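Local structure of peptidoglycan-recognition protein (5XZ3) at residues E5-I10 against H125-C130. The protein probably binds bacterial peptidoglycan as an innate immune receptor of the honeybee. Sequence-based numbering, arbitrary orientation.
Sequences ENCSEI and HKLILC
Cys7 and Cys130 meet at the centre of this contact, where an irregular N-terminal segment lies over one side of helix 118-133. Cys7 puts its SG anti to its own carbonyl carbon (chi1 -70°). The sulfur reaches in to the helix and lies 3.3 Å from CB of Cys130, a tight approach. It also comes to 3.6 Å from O of Lys126, the carbonyl that accepts the helical bond from Cys130 N. Cys130 has a different first torsion, with SG anti to its backbone N (chi1 173°), and that sulfur rests 3.6 Å from CB of Cys7. Each sulfur lies against the other residue's CB. SG of Cys7 and SG of Cys130 are 3.9 Å apart, too far for a disulfide in this model. Cys7 N is buried here without a hydrogen-bonding partner.

Peptidoglycan-recognition proteins carry such an N-terminal segment packed on an amidase-like core, and residues 5-10 fit that description. On the sheet-facing side of the helix, Leu127 touches Ile105 and Phe74 of the central mixed sheet.

Ile10 and Leu127 extend the apolar contact. Their side chains cross at about a right angle, with CD1 of Ile10 3.8 Å from CD1 of Leu127. Ile82 touches both.

No hydrogen bond joins the two segments. The closest polar approach is a CA-H...O contact, with Glu5 O 3.3 Å from CA of Cys130. CG of Glu5 lies loosely against CB of Leu129, and Glu5 OE1 is hydrogen-bonded to Ser133 OG at the helix end. Asn6 points away from the helix and forms an Asx turn. Its OD1 accepts from Ser8 N at 3.0 Å, with the donor above the carbonyl plane. At the outer edge, Glu9 OE1 stays 5.0 Å from Lys126 NZ, so any attraction acts without direct contact.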
ATOM      1  N   GLU A   5      -5.204  15.389   5.928  1.00 52.39           N
ATOM      2  CA  GLU A   5      -6.288  14.410   5.703  1.00 51.69           C
ATOM      3  C   GLU A   5      -6.801  14.300   4.255  1.00 50.78           C
ATOM      4  O   GLU A   5      -7.732  13.528   3.975  1.00 48.38           O
ATOM      5  CB  GLU A   5      -7.469  14.690   6.649  1.00 52.82           C
ATOM      6  CG  GLU A   5      -7.218  14.401   8.129  1.00 53.02           C
ATOM      7  CD  GLU A   5      -8.323  14.926   9.042  1.00 55.39           C
ATOM      8  OE1 GLU A   5      -9.489  15.026   8.591  1.00 55.59           O
ATOM      9  OE2 GLU A   5      -8.029  15.244  10.224  1.00 56.29           O
ATOM     10  N   ASN A   6      -6.211  15.074   3.347  1.00 50.91           N
ATOM     11  CA  ASN A   6      -6.597  15.034   1.933  1.00 51.45           C
ATOM     12  C   ASN A   6      -5.442  14.525   1.073  1.00 51.11           C
ATOM     13  O   ASN A   6      -4.341  15.098   1.075  1.00 50.84           O
ATOM     14  CB  ASN A   6      -7.110  16.402   1.453  1.00 53.75           C
ATOM     15  CG  ASN A   6      -7.411  16.435  -0.034  1.00 54.26           C
ATOM     16  OD1 ASN A   6      -6.500  16.503  -0.863  1.00 53.76           O
ATOM     17  ND2 ASN A   6      -8.696  16.402  -0.379  1.00 55.40           N
ATOM     18  N   CYS A   7      -5.726  13.461   0.327  1.00 48.61           N
ATOM     19  CA  CYS A   7      -4.740  12.857  -0.551  1.00 48.41           C
ATOM     20  C   CYS A   7      -5.042  13.025  -2.051  1.00 46.99           C
ATOM     21  O   CYS A   7      -5.000  12.057  -2.806  1.00 43.75           O
ATOM     22  CB  CYS A   7      -4.538  11.388  -0.181  1.00 49.11           C
ATOM     23  SG  CYS A   7      -3.686  11.131   1.393  1.00 52.56           S
ATOM     24  N   SER A   8      -5.305  14.264  -2.478  1.00 47.35           N
ATOM     25  CA  SER A   8      -5.355  14.625  -3.924  1.00 47.67           C
ATOM     26  C   SER A   8      -4.015  14.359  -4.616  1.00 47.48           C
ATOM     27  O   SER A   8      -3.939  14.231  -5.846  1.00 48.15           O
ATOM     28  CB  SER A   8      -5.708  16.102  -4.105  1.00 50.33           C
ATOM     29  OG  SER A   8      -6.823  16.480  -3.324  1.00 52.67           O
ATOM     30  N   GLU A   9      -2.974  14.295  -3.789  1.00 47.05           N
ATOM     31  CA  GLU A   9      -1.586  13.970  -4.134  1.00 47.63           C
ATOM     32  C   GLU A   9      -1.337  12.557  -4.691  1.00 44.35           C
ATOM     33  O   GLU A   9      -0.294  12.312  -5.309  1.00 44.02           O
ATOM     34  CB  GLU A   9      -0.709  14.190  -2.887  1.00 50.33           C
ATOM     35  CG  GLU A   9      -1.502  14.169  -1.580  1.00 52.54           C
ATOM     36  CD  GLU A   9      -0.644  14.322  -0.344  1.00 55.70           C
ATOM     37  OE1 GLU A   9       0.053  15.355  -0.221  1.00 59.58           O
ATOM     38  OE2 GLU A   9      -0.683  13.415   0.520  1.00 56.75           O
ATOM     39  N   ILE A  10      -2.273  11.636  -4.450  1.00 41.13           N
ATOM     40  CA  ILE A  10      -2.173  10.265  -4.960  1.00 36.52           C
ATOM     41  C   ILE A  10      -2.012  10.288  -6.488  1.00 34.94           C
ATOM     42  O   ILE A  10      -2.812  10.880  -7.206  1.00 34.48           O
ATOM     43  CB  ILE A  10      -3.396   9.390  -4.576  1.00 35.35           C
ATOM     44  CG1 ILE A  10      -3.510   9.206  -3.056  1.00 34.88           C
ATOM     45  CG2 ILE A  10      -3.301   8.014  -5.235  1.00 35.20           C
ATOM     46  CD1 ILE A  10      -4.870   8.718  -2.584  1.00 33.91           C
ATOM     47  N   HIS A 125       1.362   7.283   6.307  1.00 27.49           N
ATOM     48  CA  HIS A 125       0.516   7.666   7.443  1.00 29.56           C
ATOM     49  C   HIS A 125      -0.581   8.656   7.039  1.00 30.15           C
ATOM     50  O   HIS A 125      -1.736   8.541   7.499  1.00 28.74           O
ATOM     51  CB  HIS A 125       1.325   8.201   8.612  1.00 30.70           C
ATOM     52  CG  HIS A 125       0.521   8.304   9.866  1.00 31.97           C
ATOM     53  ND1 HIS A 125       0.139   7.195  10.587  1.00 32.66           N
ATOM     54  CD2 HIS A 125      -0.042   9.367  10.479  1.00 33.25           C
ATOM     55  CE1 HIS A 125      -0.583   7.577  11.627  1.00 33.16           C
ATOM     56  NE2 HIS A 125      -0.706   8.890  11.587  1.00 35.32           N
ATOM     57  N   LYS A 126      -0.234   9.587   6.147  1.00 30.58           N
ATOM     58  CA  LYS A 126      -1.221  10.523   5.599  1.00 32.15           C
ATOM     59  C   LYS A 126      -2.296   9.782   4.803  1.00 30.17           C
ATOM     60  O   LYS A 126      -3.476  10.153   4.858  1.00 29.55           O
ATOM     61  CB  LYS A 126      -0.572  11.608   4.732  1.00 35.00           C
ATOM     62  CG  LYS A 126       0.113  12.723   5.513  1.00 39.59           C
ATOM     63  CD  LYS A 126       0.706  13.755   4.549  1.00 41.43           C
ATOM     64  CE  LYS A 126       2.019  14.345   5.054  1.00 44.13           C
ATOM     65  NZ  LYS A 126       2.553  15.390   4.127  1.00 45.92           N
ATOM     66  N   LEU A 127      -1.895   8.722   4.096  1.00 28.22           N
ATOM     67  CA  LEU A 127      -2.837   7.947   3.321  1.00 27.48           C
ATOM     68  C   LEU A 127      -3.884   7.294   4.230  1.00 26.59           C
ATOM     69  O   LEU A 127      -5.068   7.247   3.887  1.00 26.70           O
ATOM     70  CB  LEU A 127      -2.111   6.896   2.492  1.00 26.87           C
ATOM     71  CG  LEU A 127      -2.945   6.031   1.557  1.00 26.34           C
ATOM     72  CD1 LEU A 127      -3.640   6.817   0.459  1.00 26.50           C
ATOM     73  CD2 LEU A 127      -2.050   4.949   0.962  1.00 25.66           C
ATOM     74  N   ILE A 128      -3.433   6.802   5.379  1.00 25.33           N
ATOM     75  CA  ILE A 128      -4.309   6.168   6.354  1.00 25.58           C
ATOM     76  C   ILE A 128      -5.328   7.191   6.886  1.00 26.38           C
ATOM     77  O   ILE A 128      -6.547   6.929   6.884  1.00 25.33           O
ATOM     78  CB  ILE A 128      -3.499   5.466   7.475  1.00 25.18           C
ATOM     79  CG1 ILE A 128      -2.821   4.208   6.895  1.00 25.57           C
ATOM     80  CG2 ILE A 128      -4.410   5.070   8.641  1.00 25.66           C
ATOM     81  CD1 ILE A 128      -1.631   3.697   7.690  1.00 25.61           C
ATOM     82  N   LEU A 129      -4.835   8.359   7.282  1.00 26.59           N
ATOM     83  CA  LEU A 129      -5.711   9.448   7.734  1.00 28.00           C
ATOM     84  C   LEU A 129      -6.727   9.881   6.670  1.00 28.52           C
ATOM     85  O   LEU A 129      -7.892  10.079   6.991  1.00 28.52           O
ATOM     86  CB  LEU A 129      -4.882  10.638   8.249  1.00 29.44           C
ATOM     87  CG  LEU A 129      -3.996  10.397   9.504  1.00 30.19           C
ATOM     88  CD1 LEU A 129      -3.201  11.657   9.832  1.00 31.68           C
ATOM     89  CD2 LEU A 129      -4.784   9.953  10.734  1.00 31.27           C
ATOM     90  N   CYS A 130      -6.286  10.013   5.417  1.00 28.70           N
ATOM     91  CA  CYS A 130      -7.183  10.288   4.288  1.00 30.34           C
ATOM     92  C   CYS A 130      -8.322   9.282   4.170  1.00 27.94           C
ATOM     93  O   CYS A 130      -9.485   9.677   4.032  1.00 27.74           O
ATOM     94  CB  CYS A 130      -6.412  10.328   2.973  1.00 34.01           C
ATOM     95  SG  CYS A 130      -7.506  10.464   1.540  1.00 45.59           S
TER